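Local coordinates for protein glutathione S-transferase 1 (Ascaris suum, PDB 4Q5F) that conjugates reduced glutathione to a wide range of hydrophobic electrophiles and can also act as a glutathione peroxidase, at residues F107-L121 / I172-F186. Residues are numbered along the deposited sequence; the frame is centred on the assembly and turned at random.
Sequences FKDFMAELRPCFRVL and ITDSLASWESLIPDF. With GSH (glutathione), chain F; GSH (glutathione), chain C.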
ATOM      1  N   PHE B 107       6.067   0.295  -6.763  1.00 17.29           N
ATOM      2  CA  PHE B 107       6.955   1.379  -6.365  1.00 16.29           C
ATOM      3  C   PHE B 107       7.082   1.412  -4.846  1.00 21.80           C
ATOM      4  O   PHE B 107       8.156   1.681  -4.308  1.00 20.19           O
ATOM      5  CB  PHE B 107       6.428   2.717  -6.882  1.00 17.79           C
ATOM      6  CG  PHE B 107       6.971   3.906  -6.145  1.00 17.05           C
ATOM      7  CD1 PHE B 107       8.242   4.385  -6.414  1.00 19.63           C
ATOM      8  CD2 PHE B 107       6.208   4.549  -5.184  1.00 20.94           C
ATOM      9  CE1 PHE B 107       8.744   5.479  -5.735  1.00 20.50           C
ATOM     10  CE2 PHE B 107       6.704   5.644  -4.502  1.00 22.15           C
ATOM     11  CZ  PHE B 107       7.973   6.109  -4.778  1.00 24.12           C
ATOM     12  N   LYS B 108       5.978   1.131  -4.161  1.00 17.11           N
ATOM     13  CA  LYS B 108       5.976   1.069  -2.705  1.00 18.20           C
ATOM     14  C   LYS B 108       6.869  -0.060  -2.190  1.00 17.73           C
ATOM     15  O   LYS B 108       7.580   0.116  -1.201  1.00 21.65           O
ATOM     16  CB  LYS B 108       4.549   0.901  -2.178  1.00 17.63           C
ATOM     17  CG  LYS B 108       3.867   2.210  -1.786  1.00 23.15           C
ATOM     18  CD  LYS B 108       2.382   2.003  -1.506  1.00 43.09           C
ATOM     19  CE  LYS B 108       2.032   2.269  -0.050  1.00 47.65           C
ATOM     20  NZ  LYS B 108       0.612   1.918   0.241  1.00 37.84           N
ATOM     21  N   ASP B 109       6.830  -1.213  -2.856  1.00 12.47           N
ATOM     22  CA  ASP B 109       7.695  -2.333  -2.490  1.00 14.75           C
ATOM     23  C   ASP B 109       9.159  -1.935  -2.635  1.00 20.91           C
ATOM     24  O   ASP B 109       9.987  -2.242  -1.779  1.00 19.70           O
ATOM     25  CB  ASP B 109       7.420  -3.557  -3.369  1.00 14.83           C
ATOM     26  CG  ASP B 109       6.130  -4.270  -3.005  1.00 22.72           C
ATOM     27  OD1 ASP B 109       5.577  -4.000  -1.917  1.00 29.76           O
ATOM     28  OD2 ASP B 109       5.678  -5.113  -3.808  1.00 20.75           O
ATOM     29  N   PHE B 110       9.469  -1.257  -3.735  1.00 20.76           N
ATOM     30  CA  PHE B 110      10.813  -0.758  -3.988  1.00 17.53           C
ATOM     31  C   PHE B 110      11.250   0.182  -2.866  1.00 17.21           C
ATOM     32  O   PHE B 110      12.341   0.040  -2.313  1.00 20.68           O
ATOM     33  CB  PHE B 110      10.846  -0.022  -5.329  1.00 18.98           C
ATOM     34  CG  PHE B 110      12.206   0.486  -5.723  1.00 22.92           C
ATOM     35  CD1 PHE B 110      13.362  -0.123  -5.261  1.00 26.00           C
ATOM     36  CD2 PHE B 110      12.325   1.582  -6.559  1.00 21.47           C
ATOM     37  CE1 PHE B 110      14.605   0.352  -5.630  1.00 22.92           C
ATOM     38  CE2 PHE B 110      13.565   2.060  -6.929  1.00 25.94           C
ATOM     39  CZ  PHE B 110      14.706   1.443  -6.463  1.00 25.08           C
ATOM     40  N   MET B 111      10.390   1.138  -2.534  1.00 17.60           N
ATOM     41  CA  MET B 111      10.672   2.100  -1.473  1.00 21.24           C
ATOM     42  C   MET B 111      10.875   1.411  -0.128  1.00 22.83           C
ATOM     43  O   MET B 111      11.647   1.882   0.706  1.00 21.15           O
ATOM     44  CB  MET B 111       9.527   3.110  -1.355  1.00 24.23           C
ATOM     45  CG  MET B 111       9.457   4.128  -2.487  1.00 31.38           C
ATOM     46  SD  MET B 111      10.882   5.234  -2.533  1.00 50.87           S
ATOM     47  CE  MET B 111      11.868   4.467  -3.816  1.00 29.31           C
ATOM     48  N   ALA B 112      10.175   0.299   0.083  1.00 20.53           N
ATOM     49  CA  ALA B 112      10.262  -0.431   1.343  1.00 18.29           C
ATOM     50  C   ALA B 112      11.673  -0.978   1.572  1.00 22.86           C
ATOM     51  O   ALA B 112      12.060  -1.267   2.704  1.00 23.35           O
ATOM     52  CB  ALA B 112       9.243  -1.559   1.374  1.00 12.69           C
ATOM     53  N   GLU B 113      12.435  -1.114   0.492  1.00 21.26           N
ATOM     54  CA  GLU B 113      13.811  -1.590   0.577  1.00 26.45           C
ATOM     55  C   GLU B 113      14.733  -0.434   0.943  1.00 27.14           C
ATOM     56  O   GLU B 113      15.613  -0.573   1.791  1.00 31.67           O
ATOM     57  CB  GLU B 113      14.264  -2.182  -0.762  1.00 27.00           C
ATOM     58  CG  GLU B 113      13.268  -3.125  -1.439  1.00 33.48           C
ATOM     59  CD  GLU B 113      13.593  -4.590  -1.224  1.00 47.88           C
ATOM     60  OE1 GLU B 113      14.107  -4.936  -0.139  1.00 54.85           O
ATOM     61  OE2 GLU B 113      13.337  -5.395  -2.147  1.00 42.99           O
ATOM     62  N   LEU B 114      14.513   0.710   0.302  1.00 26.73           N
ATOM     63  CA  LEU B 114      15.423   1.848   0.398  1.00 25.94           C
ATOM     64  C   LEU B 114      15.246   2.679   1.667  1.00 30.49           C
ATOM     65  O   LEU B 114      16.220   2.982   2.356  1.00 34.10           O
ATOM     66  CB  LEU B 114      15.234   2.765  -0.812  1.00 25.82           C
ATOM     67  CG  LEU B 114      15.573   2.200  -2.191  1.00 22.70           C
ATOM     68  CD1 LEU B 114      15.302   3.256  -3.250  1.00 25.04           C
ATOM     69  CD2 LEU B 114      17.019   1.736  -2.256  1.00 26.22           C
ATOM     70  N   ARG B 115      14.005   3.053   1.961  1.00 26.50           N
ATOM     71  CA  ARG B 115      13.718   4.029   3.013  1.00 33.57           C
ATOM     72  C   ARG B 115      14.315   3.697   4.387  1.00 29.57           C
ATOM     73  O   ARG B 115      14.813   4.590   5.068  1.00 35.54           O
ATOM     74  CB  ARG B 115      12.207   4.271   3.118  1.00 27.23           C
ATOM     75  CG  ARG B 115      11.692   5.256   2.070  1.00 40.58           C
ATOM     76  CD  ARG B 115      10.175   5.259   1.941  1.00 48.70           C
ATOM     77  NE  ARG B 115       9.755   5.962   0.728  1.00 52.32           N
ATOM     78  CZ  ARG B 115       8.504   6.021   0.281  1.00 45.72           C
ATOM     79  NH1 ARG B 115       7.524   5.419   0.940  1.00 52.44           N
ATOM     80  NH2 ARG B 115       8.233   6.686  -0.835  1.00 31.32           N
ATOM     81  N   PRO B 116      14.277   2.418   4.797  1.00 32.65           N
ATOM     82  CA  PRO B 116      14.876   2.056   6.091  1.00 29.28           C
ATOM     83  C   PRO B 116      16.377   2.348   6.179  1.00 35.33           C
ATOM     84  O   PRO B 116      16.928   2.367   7.281  1.00 39.02           O
ATOM     85  CB  PRO B 116      14.635   0.545   6.177  1.00 30.23           C
ATOM     86  CG  PRO B 116      13.466   0.293   5.303  1.00 28.22           C
ATOM     87  CD  PRO B 116      13.571   1.281   4.183  1.00 29.79           C
ATOM     88  N   CYS B 117      17.017   2.566   5.032  1.00 27.25           N
ATOM     89  CA  CYS B 117      18.447   2.864   4.969  1.00 34.04           C
ATOM     90  C   CYS B 117      18.704   4.310   4.562  1.00 38.10           C
ATOM     91  O   CYS B 117      19.838   4.687   4.270  1.00 34.14           O
ATOM     92  CB  CYS B 117      19.134   1.953   3.957  1.00 36.96           C
ATOM     93  SG  CYS B 117      18.991   0.186   4.291  1.00 56.40           S
ATOM     94  N   PHE B 118      17.648   5.113   4.539  1.00 40.04           N
ATOM     95  CA  PHE B 118      17.740   6.487   4.062  1.00 38.32           C
ATOM     96  C   PHE B 118      18.684   7.345   4.903  1.00 34.45           C
ATOM     97  O   PHE B 118      19.499   8.098   4.366  1.00 27.13           O
ATOM     98  CB  PHE B 118      16.356   7.136   4.053  1.00 35.99           C
ATOM     99  CG  PHE B 118      16.399   8.633   4.049  1.00 35.73           C
ATOM    100  CD1 PHE B 118      16.681   9.328   2.886  1.00 37.58           C
ATOM    101  CD2 PHE B 118      16.171   9.349   5.213  1.00 36.62           C
ATOM    102  CE1 PHE B 118      16.729  10.706   2.883  1.00 32.49           C
ATOM    103  CE2 PHE B 118      16.220  10.725   5.213  1.00 39.91           C
ATOM    104  CZ  PHE B 118      16.499  11.402   4.047  1.00 40.97           C
ATOM    105  N   ARG B 119      18.563   7.234   6.220  1.00 31.03           N
ATOM    106  CA  ARG B 119      19.279   8.124   7.127  1.00 34.78           C
ATOM    107  C   ARG B 119      20.777   7.843   7.171  1.00 32.71           C
ATOM    108  O   ARG B 119      21.582   8.769   7.269  1.00 33.51           O
ATOM    109  CB  ARG B 119      18.675   8.048   8.528  1.00 33.18           C
ATOM    110  CG  ARG B 119      17.298   8.684   8.620  1.00 29.28           C
ATOM    111  CD  ARG B 119      16.620   8.398   9.947  1.00 30.28           C
ATOM    112  NE  ARG B 119      17.415   8.848  11.087  1.00 39.84           N
ATOM    113  CZ  ARG B 119      17.577  10.121  11.432  1.00 44.73           C
ATOM    114  NH1 ARG B 119      17.012  11.085  10.719  1.00 34.64           N
ATOM    115  NH2 ARG B 119      18.315  10.432  12.489  1.00 44.62           N
ATOM    116  N   VAL B 120      21.153   6.571   7.103  1.00 30.05           N
ATOM    117  CA  VAL B 120      22.561   6.208   7.008  1.00 32.73           C
ATOM    118  C   VAL B 120      23.123   6.768   5.705  1.00 30.75           C
ATOM    119  O   VAL B 120      24.264   7.226   5.655  1.00 42.62           O
ATOM    120  CB  VAL B 120      22.757   4.673   7.066  1.00 30.10           C
ATOM    121  CG1 VAL B 120      24.214   4.282   6.814  1.00 28.85           C
ATOM    122  CG2 VAL B 120      22.298   4.131   8.411  1.00 23.33           C
ATOM    123  N   LEU B 121      22.307   6.747   4.657  1.00 30.14           N
ATOM    124  CA  LEU B 121      22.731   7.242   3.352  1.00 32.71           C
ATOM    125  C   LEU B 121      22.744   8.765   3.303  1.00 32.88           C
ATOM    126  O   LEU B 121      23.578   9.357   2.619  1.00 29.95           O
ATOM    127  CB  LEU B 121      21.826   6.683   2.252  1.00 28.72           C
ATOM    128  CG  LEU B 121      22.032   5.205   1.917  1.00 34.17           C
ATOM    129  CD1 LEU B 121      20.974   4.733   0.933  1.00 26.16           C
ATOM    130  CD2 LEU B 121      23.428   4.958   1.353  1.00 32.92           C
ATOM    131  N   ILE B 172       5.643   9.002  -7.992  1.00 17.99           N
ATOM    132  CA  ILE B 172       6.765   8.137  -8.334  1.00 21.17           C
ATOM    133  C   ILE B 172       7.958   8.952  -8.825  1.00 21.26           C
ATOM    134  O   ILE B 172       9.061   8.828  -8.295  1.00 21.30           O
ATOM    135  CB  ILE B 172       6.359   7.095  -9.407  1.00 22.95           C
ATOM    136  CG1 ILE B 172       5.452   6.034  -8.784  1.00 17.91           C
ATOM    137  CG2 ILE B 172       7.589   6.416 -10.022  1.00 17.70           C
ATOM    138  CD1 ILE B 172       4.775   5.121  -9.789  1.00 12.51           C
ATOM    139  N   THR B 173       7.729   9.784  -9.834  1.00 16.34           N
ATOM    140  CA  THR B 173       8.806  10.540 -10.461  1.00 21.51           C
ATOM    141  C   THR B 173       9.474  11.520  -9.498  1.00 20.86           C
ATOM    142  O   THR B 173      10.679  11.753  -9.582  1.00 26.31           O
ATOM    143  CB  THR B 173       8.300  11.315 -11.686  1.00 22.09           C
ATOM    144  OG1 THR B 173       7.189  12.138 -11.311  1.00 19.76           O
ATOM    145  CG2 THR B 173       7.873  10.350 -12.780  1.00 16.39           C
ATOM    146  N   ASP B 174       8.698  12.095  -8.586  1.00 18.95           N
ATOM    147  CA  ASP B 174       9.255  13.023  -7.607  1.00 21.51           C
ATOM    148  C   ASP B 174      10.179  12.283  -6.651  1.00 20.85           C
ATOM    149  O   ASP B 174      11.275  12.753  -6.342  1.00 18.44           O
ATOM    150  CB  ASP B 174       8.148  13.719  -6.817  1.00 19.64           C
ATOM    151  CG  ASP B 174       8.689  14.746  -5.839  1.00 29.40           C
ATOM    152  OD1 ASP B 174       9.120  15.829  -6.291  1.00 19.15           O
ATOM    153  OD2 ASP B 174       8.680  14.472  -4.621  1.00 31.70           O
ATOM    154  N   SER B 175       9.730  11.120  -6.187  1.00 18.99           N
ATOM    155  CA  SER B 175      10.500  10.320  -5.242  1.00 24.11           C
ATOM    156  C   SER B 175      11.781   9.805  -5.891  1.00 27.25           C
ATOM    157  O   SER B 175      12.859   9.895  -5.304  1.00 24.05           O
ATOM    158  CB  SER B 175       9.665   9.147  -4.729  1.00 19.96           C
ATOM    159  OG  SER B 175       8.392   9.584  -4.290  1.00 34.06           O
ATOM    160  N   LEU B 176      11.656   9.261  -7.099  1.00 20.84           N
ATOM    161  CA  LEU B 176      12.813   8.776  -7.845  1.00 22.04           C
ATOM    162  C   LEU B 176      13.814   9.902  -8.068  1.00 25.47           C
ATOM    163  O   LEU B 176      15.021   9.709  -7.917  1.00 29.54           O
ATOM    164  CB  LEU B 176      12.380   8.201  -9.196  1.00 21.64           C
ATOM    165  CG  LEU B 176      11.576   6.900  -9.186  1.00 21.82           C
ATOM    166  CD1 LEU B 176      11.233   6.488 -10.610  1.00 19.43           C
ATOM    167  CD2 LEU B 176      12.330   5.788  -8.476  1.00 15.52           C
ATOM    168  N   ALA B 177      13.304  11.076  -8.427  1.00 24.96           N
ATOM    169  CA  ALA B 177      14.144  12.245  -8.657  1.00 23.34           C
ATOM    170  C   ALA B 177      14.947  12.588  -7.409  1.00 24.08           C
ATOM    171  O   ALA B 177      16.133  12.904  -7.491  1.00 34.98           O
ATOM    172  CB  ALA B 177      13.288  13.429  -9.074  1.00 28.62           C
ATOM    173  N   SER B 178      14.295  12.519  -6.254  1.00 23.70           N
ATOM    174  CA  SER B 178      14.945  12.831  -4.987  1.00 28.63           C
ATOM    175  C   SER B 178      15.995  11.782  -4.630  1.00 29.32           C
ATOM    176  O   SER B 178      17.085  12.117  -4.172  1.00 32.83           O
ATOM    177  CB  SER B 178      13.909  12.930  -3.865  1.00 27.77           C
ATOM    178  OG  SER B 178      12.985  13.973  -4.121  1.00 47.57           O
ATOM    179  N   TRP B 179      15.661  10.513  -4.841  1.00 30.56           N
ATOM    180  CA  TRP B 179      16.584   9.423  -4.548  1.00 28.86           C
ATOM    181  C   TRP B 179      17.818   9.482  -5.437  1.00 34.13           C
ATOM    182  O   TRP B 179      18.879   8.975  -5.074  1.00 39.71           O
ATOM    183  CB  TRP B 179      15.889   8.070  -4.706  1.00 26.83           C
ATOM    184  CG  TRP B 179      15.189   7.638  -3.467  1.00 27.90           C
ATOM    185  CD1 TRP B 179      13.846   7.667  -3.228  1.00 23.98           C
ATOM    186  CD2 TRP B 179      15.798   7.123  -2.278  1.00 30.41           C
ATOM    187  NE1 TRP B 179      13.581   7.197  -1.966  1.00 28.95           N
ATOM    188  CE2 TRP B 179      14.763   6.855  -1.362  1.00 30.56           C
ATOM    189  CE3 TRP B 179      17.118   6.860  -1.902  1.00 31.11           C
ATOM    190  CZ2 TRP B 179      15.007   6.338  -0.091  1.00 25.97           C
ATOM    191  CZ3 TRP B 179      17.358   6.346  -0.641  1.00 29.52           C
ATOM    192  CH2 TRP B 179      16.309   6.090   0.250  1.00 25.56           C
ATOM    193  N   GLU B 180      17.672  10.102  -6.602  1.00 36.94           N
ATOM    194  CA  GLU B 180      18.792  10.280  -7.518  1.00 40.51           C
ATOM    195  C   GLU B 180      19.869  11.148  -6.871  1.00 46.47           C
ATOM    196  O   GLU B 180      21.033  11.112  -7.272  1.00 46.75           O
ATOM    197  CB  GLU B 180      18.312  10.926  -8.819  1.00 34.51           C
ATOM    198  CG  GLU B 180      19.277  10.771  -9.983  1.00 42.31           C
ATOM    199  CD  GLU B 180      18.795  11.464 -11.243  1.00 58.79           C
ATOM    200  OE1 GLU B 180      17.602  11.827 -11.308  1.00 64.74           O
ATOM    201  OE2 GLU B 180      19.613  11.646 -12.170  1.00 66.44           O
ATOM    202  N   SER B 181      19.472  11.918  -5.861  1.00 41.73           N
ATOM    203  CA  SER B 181      20.384  12.822  -5.166  1.00 38.85           C
ATOM    204  C   SER B 181      21.140  12.120  -4.040  1.00 39.97           C
ATOM    205  O   SER B 181      22.221  12.556  -3.646  1.00 58.04           O
ATOM    206  CB  SER B 181      19.605  14.012  -4.602  1.00 50.80           C
ATOM    207  OG  SER B 181      18.757  14.579  -5.586  1.00 42.37           O
ATOM    208  N   LEU B 182      20.568  11.035  -3.524  1.00 40.56           N
ATOM    209  CA  LEU B 182      21.183  10.274  -2.437  1.00 34.85           C
ATOM    210  C   LEU B 182      22.103   9.184  -2.968  1.00 48.26           C
ATOM    211  O   LEU B 182      23.017   8.734  -2.276  1.00 63.83           O
ATOM    212  CB  LEU B 182      20.104   9.620  -1.576  1.00 35.11           C
ATOM    213  CG  LEU B 182      19.365  10.504  -0.576  1.00 46.10           C
ATOM    214  CD1 LEU B 182      17.945  10.001  -0.402  1.00 40.09           C
ATOM    215  CD2 LEU B 182      20.096  10.520   0.758  1.00 44.47           C
ATOM    216  N   ILE B 183      21.843   8.760  -4.200  1.00 47.98           N
ATOM    217  CA  ILE B 183      22.508   7.605  -4.789  1.00 46.79           C
ATOM    218  C   ILE B 183      23.028   7.978  -6.173  1.00 44.89           C
ATOM    219  O   ILE B 183      22.240   8.191  -7.092  1.00 41.38           O
ATOM    220  CB  ILE B 183      21.526   6.419  -4.886  1.00 38.27           C
ATOM    221  CG1 ILE B 183      21.182   5.917  -3.483  1.00 37.73           C
ATOM    222  CG2 ILE B 183      22.113   5.277  -5.709  1.00 44.64           C
ATOM    223  CD1 ILE B 183      19.905   5.115  -3.407  1.00 38.11           C
ATOM    224  N   PRO B 184      24.358   8.078  -6.330  1.00 58.48           N
ATOM    225  CA  PRO B 184      24.869   8.443  -7.655  1.00 58.28           C
ATOM    226  C   PRO B 184      24.611   7.347  -8.683  1.00 45.71           C
ATOM    227  O   PRO B 184      24.769   6.165  -8.374  1.00 27.43           O
ATOM    228  CB  PRO B 184      26.376   8.615  -7.424  1.00 60.81           C
ATOM    229  CG  PRO B 184      26.541   8.755  -5.947  1.00 60.34           C
ATOM    230  CD  PRO B 184      25.444   7.944  -5.343  1.00 54.03           C
ATOM    231  N   ASP B 185      24.206   7.747  -9.884  1.00 45.96           N
ATOM    232  CA  ASP B 185      23.955   6.811 -10.976  1.00 51.38           C
ATOM    233  C   ASP B 185      22.802   5.863 -10.640  1.00 40.86           C
ATOM    234  O   ASP B 185      22.738   4.738 -11.136  1.00 34.34           O
ATOM    235  CB  ASP B 185      25.231   6.029 -11.313  1.00 47.91           C
ATOM    236  CG  ASP B 185      26.420   6.939 -11.558  1.00 47.51           C
ATOM    237  OD1 ASP B 185      26.503   7.532 -12.657  1.00 42.64           O
ATOM    238  OD2 ASP B 185      27.274   7.057 -10.654  1.00 55.40           O
ATOM    239  N   PHE B 186      21.897   6.343  -9.791  1.00 35.71           N
ATOM    240  CA  PHE B 186      20.688   5.623  -9.406  1.00 31.03           C
ATOM    241  C   PHE B 186      19.838   5.236 -10.615  1.00 29.84           C
ATOM    242  O   PHE B 186      19.229   4.168 -10.641  1.00 29.64           O
ATOM    243  CB  PHE B 186      19.877   6.512  -8.460  1.00 39.13           C
ATOM    244  CG  PHE B 186      18.563   5.927  -8.033  1.00 35.41           C
ATOM    245  CD1 PHE B 186      18.517   4.877  -7.133  1.00 27.76           C
ATOM    246  CD2 PHE B 186      17.372   6.453  -8.506  1.00 29.37           C
ATOM    247  CE1 PHE B 186      17.307   4.348  -6.729  1.00 33.95           C
ATOM    248  CE2 PHE B 186      16.158   5.929  -8.104  1.00 27.31           C
ATOM    249  CZ  PHE B 186      16.125   4.875  -7.214  1.00 32.26           C
TER
HETATM  250  CB2 GSH F 302      18.567  -0.152   7.238  1.00 55.29           C
HETATM  251  SG2 GSH F 302      19.907  -0.055   6.088  1.00 64.36           S
HETATM  252  N1  GSH C 301       3.657  -6.512  -3.141  1.00 21.84           N
HETATM  253  CA1 GSH C 301       3.228  -7.751  -3.681  1.00 22.72           C
HETATM  254  C1  GSH C 301       1.738  -7.896  -3.478  1.00 16.27           C
HETATM  255  O11 GSH C 301       1.051  -8.558  -4.296  1.00 21.04           O
HETATM  256  O12 GSH C 301       1.183  -7.355  -2.489  1.00 15.80           O
HETATM  257  CB1 GSH C 301       3.968  -8.878  -2.980  1.00 19.33           C
HETATM  258  CG1 GSH C 301       3.716 -10.200  -3.716  1.00 17.90           C
HETATM  259  CD1 GSH C 301       4.667 -11.290  -3.202  1.00 21.90           C
HETATM  260  OE1 GSH C 301       5.525 -11.015  -2.391  1.00 25.85           O
HETATM  261  N2  GSH C 301       4.530 -12.635  -3.699  1.00 20.68           N
HETATM  262  CA2 GSH C 301       5.394 -13.689  -3.267  1.00 23.20           C
HETATM  263  C2  GSH C 301       5.979 -14.348  -4.507  1.00 21.49           C
HETATM  264  O2  GSH C 301       5.445 -14.165  -5.591  1.00 18.23           O
HETATM  265  CB2 GSH C 301       4.621 -14.714  -2.482  1.00 28.60           C
HETATM  266  SG2 GSH C 301       3.821 -13.947  -1.107  1.00 50.06           S
HETATM  267  N3  GSH C 301       7.150 -15.192  -4.412  1.00 24.93           N
HETATM  268  CA3 GSH C 301       7.697 -15.805  -5.596  1.00 25.44           C
HETATM  269  C3  GSH C 301       8.663 -14.840  -6.286  1.00 27.90           C
HETATM  270  O31 GSH C 301       8.680 -13.623  -5.965  1.00 29.37           O
HETATM  271  O32 GSH C 301       9.442 -15.267  -7.175  1.00 27.93           O
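Trp179 of helix 167-182, with Leu114 and Leu182 on opposite faces of its indole, shows how one large side chain can pack against the end of helix 94-114 and the start of helix 118-122 without any hydrogen bond across the contact. Its CB, pointing toward 107-121, lies over the Phe186 ring near the rim. At the pyrrole end CD1 meets Met111 CE, while NE1 lies 3.4 Å from Met111 SD, an oblique Met-aromatic contact. Further along, CD2 and CE2 rest against Leu114 CD1, which sits over the ring, and CZ2 and CH2 take Leu114 CB in a CH-pi contact, 3.9 Å from CB to the six-membered ring centroid. Leu182 CD1 lies over the opposite face, toward the rim. At the far end CH2 touches Phe118 CB and CZ3 reaches Leu121 CD1 at the ring edge. All this belongs to the all-helical C-terminal domain of a sigma-class glutathione transferase; helices 107-114 and 172-182 run at 26°, their closest approach 11.8 Å. Near their start, Ile172 CG1 lies over one face of the Phe107 ring and Met111 CG over the other. Asp109 reaches across to the glutathione held by the second subunit, whereas Cys117 SG forms a disulfide with SG2 of another glutathione.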